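Local coordinates for protein F-112 (Sulfolobus virus-like particle ssv1, PDB 2VQC) that is essential for virus function and has a winged-helix fold consistent with DNA binding, at residues A[50-64]-A[68-79]. Residues are numbered along the deposited sequence; the frame is centred on the assembly and turned at random.
Sequences QRALKAICERHPDEC and YKNRKTTFKWIK
The backbone N of Ile78 gives a nearly straight hydrogen bond to Glu63 O (2.8 Å, 175° at the hydrogen). The same carbonyl oxygen lies over one face of the Trp77 ring. Glu63 CB packs over the six-membered part of that indole, 4.3 Å from its centroid. The Glu63 carboxylate continues in the same direction as the indole, its plane turned 43° from the ring. Lys79 runs extended alongside Glu63, and its NZ forms a salt bridge to OE2 at 2.9 Å, meeting it from above the carboxylate plane. The other oxygen, OE1, bonds to the hydroxyl of Tyr21, so both carboxylate oxygens have a partner. Cys64 and Trp77 form an antiparallel non-hydrogen-bonded pair.

Two residues before Trp77, the Phe75 side chain reaches helix 43-59. With CG anti to its carbonyl carbon (chi1 -58°), its ring meets Leu53 CD2 over one face, 3.9 Å from the centroid. Gln50 CG lies at the ring edge. Cys57 SG approaches obliquely, 3.8 Å from Phe75 CD1. The Cys57-Cys64 disulfide ties helix 43-59 to strand 64-68 next to this ring. A water bridges Gln50 OE1 and Thr73 O, donating to both. Together these contacts pack helix 43-59 against strand 73-77, the second strand of the beta-hairpin, as expected of a winged-helix domain.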
loop_
_atom_site.group_PDB
_atom_site.type_symbol
_atom_site.label_atom_id
_atom_site.label_comp_id
_atom_site.label_asym_id
_atom_site.label_seq_id
_atom_site.Cartn_x
_atom_site.Cartn_y
_atom_site.Cartn_z
ATOM N N GLN A 50 3.553 -4.123 0.171
ATOM C CA GLN A 50 2.189 -4.114 0.696
ATOM C C GLN A 50 2.160 -4.374 2.201
ATOM O O GLN A 50 1.386 -3.757 2.932
ATOM C CB GLN A 50 1.330 -5.160 -0.013
ATOM C CG GLN A 50 -0.068 -5.278 0.559
ATOM C CD GLN A 50 -0.997 -6.070 -0.324
ATOM O OE1 GLN A 50 -1.469 -5.574 -1.348
ATOM N NE2 GLN A 50 -1.277 -7.310 0.069
ATOM N N ARG A 51 2.995 -5.299 2.660
ATOM C CA ARG A 51 3.093 -5.587 4.085
ATOM C C ARG A 51 3.582 -4.363 4.875
ATOM O O ARG A 51 3.061 -4.071 5.954
ATOM C CB ARG A 51 4.004 -6.790 4.323
ATOM C CG ARG A 51 3.945 -7.310 5.732
ATOM C CD ARG A 51 4.418 -8.748 5.819
ATOM N NE ARG A 51 5.843 -8.903 5.519
ATOM C CZ ARG A 51 6.358 -9.585 4.491
ATOM N NH1 ARG A 51 5.583 -10.206 3.601
ATOM N NH2 ARG A 51 7.680 -9.652 4.353
ATOM N N ALA A 52 4.565 -3.645 4.329
ATOM C CA ALA A 52 5.073 -2.425 4.971
ATOM C C ALA A 52 4.054 -1.278 4.883
ATOM O O ALA A 52 3.935 -0.472 5.809
ATOM C CB ALA A 52 6.406 -2.013 4.364
ATOM N N LEU A 53 3.318 -1.214 3.776
ATOM C CA LEU A 53 2.252 -0.220 3.605
ATOM C C LEU A 53 1.149 -0.414 4.643
ATOM O O LEU A 53 0.638 0.556 5.198
ATOM C CB LEU A 53 1.664 -0.307 2.192
ATOM C CG LEU A 53 0.580 0.700 1.788
ATOM C CD1 LEU A 53 0.983 2.152 2.069
ATOM C CD2 LEU A 53 0.259 0.517 0.315
ATOM N N LYS A 54 0.795 -1.670 4.901
ATOM C CA LYS A 54 -0.176 -2.009 5.939
ATOM C C LYS A 54 0.287 -1.516 7.317
ATOM O O LYS A 54 -0.519 -1.001 8.101
ATOM C CB LYS A 54 -0.419 -3.525 5.949
ATOM C CG LYS A 54 -1.502 -4.012 6.903
ATOM C CD LYS A 54 -1.631 -5.528 6.837
ATOM C CE LYS A 54 -2.455 -6.088 7.992
ATOM N NZ LYS A 54 -3.897 -5.718 7.898
ATOM N N ALA A 55 1.581 -1.662 7.603
ATOM C CA ALA A 55 2.147 -1.187 8.869
ATOM C C ALA A 55 2.050 0.340 8.990
ATOM O O ALA A 55 1.702 0.850 10.053
ATOM C CB ALA A 55 3.591 -1.652 9.030
ATOM N N ILE A 56 2.329 1.057 7.899
ATOM C CA ILE A 56 2.206 2.525 7.880
ATOM C C ILE A 56 0.755 2.972 8.096
ATOM O O ILE A 56 0.500 3.906 8.856
ATOM C CB ILE A 56 2.738 3.142 6.559
ATOM C CG1 ILE A 56 4.251 2.935 6.443
ATOM C CG2 ILE A 56 2.414 4.641 6.490
ATOM C CD1 ILE A 56 4.818 3.245 5.065
ATOM N N CYS A 57 -0.186 2.305 7.428
ATOM C CA CYS A 57 -1.612 2.619 7.587
ATOM C C CYS A 57 -2.108 2.424 9.021
ATOM O O CYS A 57 -2.903 3.220 9.524
ATOM C CB CYS A 57 -2.458 1.784 6.630
ATOM S SG CYS A 57 -2.494 2.475 4.972
ATOM N N GLU A 58 -1.637 1.362 9.667
ATOM C CA GLU A 58 -2.003 1.066 11.050
ATOM C C GLU A 58 -1.463 2.111 12.033
ATOM O O GLU A 58 -2.019 2.278 13.118
ATOM C CB GLU A 58 -1.553 -0.353 11.433
ATOM C CG GLU A 58 -2.416 -1.435 10.767
ATOM C CD GLU A 58 -1.839 -2.841 10.862
ATOM O OE1 GLU A 58 -0.604 -3.010 10.754
ATOM O OE2 GLU A 58 -2.635 -3.791 11.023
ATOM N N ARG A 59 -0.403 2.826 11.649
ATOM C CA ARG A 59 0.096 3.951 12.449
ATOM C C ARG A 59 -0.777 5.203 12.323
ATOM O O ARG A 59 -0.673 6.117 13.147
ATOM C CB ARG A 59 1.539 4.289 12.069
ATOM C CG ARG A 59 2.505 3.179 12.398
ATOM C CD ARG A 59 3.866 3.376 11.756
ATOM N NE ARG A 59 4.691 2.176 11.907
ATOM C CZ ARG A 59 5.999 2.107 11.673
ATOM N NH1 ARG A 59 6.681 3.176 11.272
ATOM N NH2 ARG A 59 6.635 0.954 11.854
ATOM N N HIS A 60 -1.623 5.246 11.293
ATOM C CA HIS A 60 -2.492 6.395 11.035
ATOM C C HIS A 60 -3.916 5.939 10.717
ATOM O O HIS A 60 -4.396 6.115 9.594
ATOM C CB HIS A 60 -1.936 7.213 9.872
ATOM C CG HIS A 60 -0.527 7.667 10.078
ATOM N ND1 HIS A 60 0.540 7.106 9.410
ATOM C CD2 HIS A 60 -0.007 8.617 10.889
ATOM C CE1 HIS A 60 1.657 7.699 9.793
ATOM N NE2 HIS A 60 1.353 8.619 10.690
ATOM N N PRO A 61 -4.605 5.358 11.711
ATOM C CA PRO A 61 -5.940 4.801 11.462
ATOM C C PRO A 61 -7.008 5.864 11.172
ATOM O O PRO A 61 -8.078 5.533 10.648
ATOM C CB PRO A 61 -6.253 4.051 12.761
ATOM C CG PRO A 61 -5.444 4.742 13.799
ATOM C CD PRO A 61 -4.197 5.206 13.120
ATOM N N ASP A 62 -6.717 7.118 11.520
ATOM C CA ASP A 62 -7.592 8.248 11.180
ATOM C C ASP A 62 -7.460 8.715 9.720
ATOM O O ASP A 62 -8.301 9.477 9.244
ATOM C CB ASP A 62 -7.335 9.431 12.125
ATOM C CG ASP A 62 -5.907 9.946 12.050
ATOM O OD1 ASP A 62 -4.968 9.120 12.125
ATOM O OD2 ASP A 62 -5.725 11.175 11.923
ATOM N N GLU A 63 -6.408 8.270 9.029
ATOM C CA GLU A 63 -6.156 8.639 7.624
ATOM C C GLU A 63 -6.377 7.477 6.662
ATOM O O GLU A 63 -6.910 7.660 5.570
ATOM C CB GLU A 63 -4.710 9.107 7.442
ATOM C CG GLU A 63 -4.305 10.309 8.274
ATOM C CD GLU A 63 -2.864 10.735 8.025
ATOM O OE1 GLU A 63 -2.089 9.950 7.437
ATOM O OE2 GLU A 63 -2.503 11.863 8.420
ATOM N N CYS A 64 -5.918 6.295 7.060
ATOM C CA CYS A 64 -5.899 5.131 6.190
ATOM C C CYS A 64 -6.742 4.000 6.768
ATOM O O CYS A 64 -6.839 3.827 7.987
ATOM C CB CYS A 64 -4.462 4.637 5.978
ATOM S SG CYS A 64 -4.378 3.239 4.815
ATOM N N TYR A 68 -9.377 -5.368 4.271
ATOM C CA TYR A 68 -9.068 -6.761 3.989
ATOM C C TYR A 68 -10.377 -7.489 3.723
ATOM O O TYR A 68 -11.199 -7.657 4.626
ATOM C CB TYR A 68 -8.319 -7.420 5.152
ATOM C CG TYR A 68 -7.868 -8.836 4.851
ATOM C CD1 TYR A 68 -6.714 -9.073 4.110
ATOM C CD2 TYR A 68 -8.600 -9.936 5.297
ATOM C CE1 TYR A 68 -6.294 -10.368 3.823
ATOM C CE2 TYR A 68 -8.189 -11.237 5.016
ATOM C CZ TYR A 68 -7.034 -11.445 4.277
ATOM O OH TYR A 68 -6.619 -12.725 3.995
ATOM N N LYS A 69 -10.563 -7.902 2.474
ATOM C CA LYS A 69 -11.757 -8.636 2.065
ATOM C C LYS A 69 -11.347 -9.869 1.267
ATOM O O LYS A 69 -10.225 -9.945 0.756
ATOM C CB LYS A 69 -12.720 -7.736 1.272
ATOM C CG LYS A 69 -12.059 -6.753 0.314
ATOM C CD LYS A 69 -13.039 -5.700 -0.181
ATOM C CE LYS A 69 -12.329 -4.623 -0.990
ATOM N NZ LYS A 69 -13.213 -3.461 -1.274
ATOM N N ASN A 70 -12.261 -10.833 1.178
ATOM C CA ASN A 70 -11.972 -12.132 0.563
ATOM C C ASN A 70 -11.491 -12.012 -0.887
ATOM O O ASN A 70 -10.733 -12.862 -1.361
ATOM C CB ASN A 70 -13.204 -13.047 0.644
ATOM C CG ASN A 70 -12.876 -14.518 0.394
ATOM O OD1 ASN A 70 -13.778 -15.355 0.315
ATOM N ND2 ASN A 70 -11.591 -14.840 0.279
ATOM N N ARG A 71 -11.933 -10.963 -1.581
ATOM C CA ARG A 71 -11.438 -10.684 -2.931
ATOM C C ARG A 71 -9.966 -10.262 -2.895
ATOM O O ARG A 71 -9.133 -10.885 -3.550
ATOM C CB ARG A 71 -12.310 -9.648 -3.668
ATOM C CG ARG A 71 -12.547 -8.318 -2.949
ATOM C CD ARG A 71 -13.260 -7.314 -3.842
ATOM N NE ARG A 71 -12.425 -6.888 -4.967
ATOM C CZ ARG A 71 -12.743 -5.924 -5.830
ATOM N NH1 ARG A 71 -13.887 -5.254 -5.718
ATOM N NH2 ARG A 71 -11.906 -5.623 -6.817
ATOM N N LYS A 72 -9.647 -9.240 -2.100
ATOM C CA LYS A 72 -8.288 -8.697 -2.038
ATOM C C LYS A 72 -8.153 -7.569 -1.012
ATOM O O LYS A 72 -9.124 -6.878 -0.695
ATOM C CB LYS A 72 -7.847 -8.174 -3.412
ATOM C CG LYS A 72 -8.669 -7.001 -3.926
ATOM C CD LYS A 72 -8.741 -6.973 -5.442
ATOM C CE LYS A 72 -7.372 -6.938 -6.094
ATOM N NZ LYS A 72 -7.513 -6.756 -7.558
ATOM N N THR A 73 -6.931 -7.392 -0.512
ATOM C CA THR A 73 -6.589 -6.271 0.364
ATOM C C THR A 73 -6.645 -4.959 -0.414
ATOM O O THR A 73 -6.050 -4.836 -1.492
ATOM C CB THR A 73 -5.172 -6.430 0.960
ATOM O OG1 THR A 73 -5.073 -7.682 1.653
ATOM C CG2 THR A 73 -4.849 -5.286 1.921
ATOM N N THR A 74 -7.364 -3.987 0.138
ATOM C CA THR A 74 -7.519 -2.681 -0.490
ATOM C C THR A 74 -7.304 -1.590 0.550
ATOM O O THR A 74 -7.952 -1.585 1.594
ATOM C CB THR A 74 -8.926 -2.516 -1.110
ATOM O OG1 THR A 74 -9.236 -3.653 -1.929
ATOM C CG2 THR A 74 -9.006 -1.243 -1.952
ATOM N N PHE A 75 -6.391 -0.672 0.260
ATOM C CA PHE A 75 -6.133 0.468 1.124
ATOM C C PHE A 75 -7.028 1.615 0.685
ATOM O O PHE A 75 -7.135 1.901 -0.505
ATOM C CB PHE A 75 -4.660 0.867 1.044
ATOM C CG PHE A 75 -3.725 -0.243 1.418
ATOM C CD1 PHE A 75 -3.332 -0.419 2.733
ATOM C CD2 PHE A 75 -3.269 -1.140 0.457
ATOM C CE1 PHE A 75 -2.478 -1.461 3.087
ATOM C CE2 PHE A 75 -2.417 -2.184 0.802
ATOM C CZ PHE A 75 -2.022 -2.343 2.122
ATOM N N LYS A 76 -7.680 2.257 1.647
ATOM C CA LYS A 76 -8.569 3.375 1.364
ATOM C C LYS A 76 -8.183 4.597 2.185
ATOM O O LYS A 76 -7.962 4.501 3.393
ATOM C CB LYS A 76 -10.021 2.989 1.651
ATOM C CG LYS A 76 -11.022 4.089 1.321
ATOM C CD LYS A 76 -12.442 3.559 1.250
ATOM C CE LYS A 76 -13.400 4.619 0.736
ATOM N NZ LYS A 76 -14.750 4.052 0.434
ATOM N N TRP A 77 -8.099 5.740 1.513
ATOM C CA TRP A 77 -7.870 7.018 2.169
ATOM C C TRP A 77 -9.197 7.521 2.754
ATOM O O TRP A 77 -10.171 7.692 2.024
ATOM C CB TRP A 77 -7.310 8.029 1.165
ATOM C CG TRP A 77 -6.773 9.256 1.810
ATOM C CD1 TRP A 77 -7.369 10.480 1.867
ATOM C CD2 TRP A 77 -5.532 9.376 2.512
ATOM N NE1 TRP A 77 -6.571 11.359 2.556
ATOM C CE2 TRP A 77 -5.436 10.708 2.963
ATOM C CE3 TRP A 77 -4.490 8.487 2.804
ATOM C CZ2 TRP A 77 -4.336 11.176 3.688
ATOM C CZ3 TRP A 77 -3.395 8.952 3.522
ATOM C CH2 TRP A 77 -3.329 10.282 3.956
ATOM N N ILE A 78 -9.232 7.748 4.068
ATOM C CA ILE A 78 -10.472 8.115 4.757
ATOM C C ILE A 78 -10.374 9.416 5.553
ATOM O O ILE A 78 -11.284 9.740 6.314
ATOM C CB ILE A 78 -10.944 6.975 5.699
ATOM C CG1 ILE A 78 -9.856 6.624 6.721
ATOM C CG2 ILE A 78 -11.330 5.744 4.886
ATOM C CD1 ILE A 78 -10.377 5.878 7.924
ATOM N N LYS A 79 -9.291 10.170 5.365
ATOM C CA LYS A 79 -9.056 11.405 6.130
ATOM C C LYS A 79 -10.104 12.483 5.830
ATOM O O LYS A 79 -10.607 12.581 4.706
ATOM C CB LYS A 79 -7.660 11.949 5.828
ATOM C CG LYS A 79 -7.205 13.071 6.745
ATOM C CD LYS A 79 -5.757 13.459 6.443
ATOM C CE LYS A 79 -5.144 14.287 7.565
ATOM N NZ LYS A 79 -3.661 14.326 7.448
HETATM O O HOH W 1 -4.027 -5.862 -2.746
#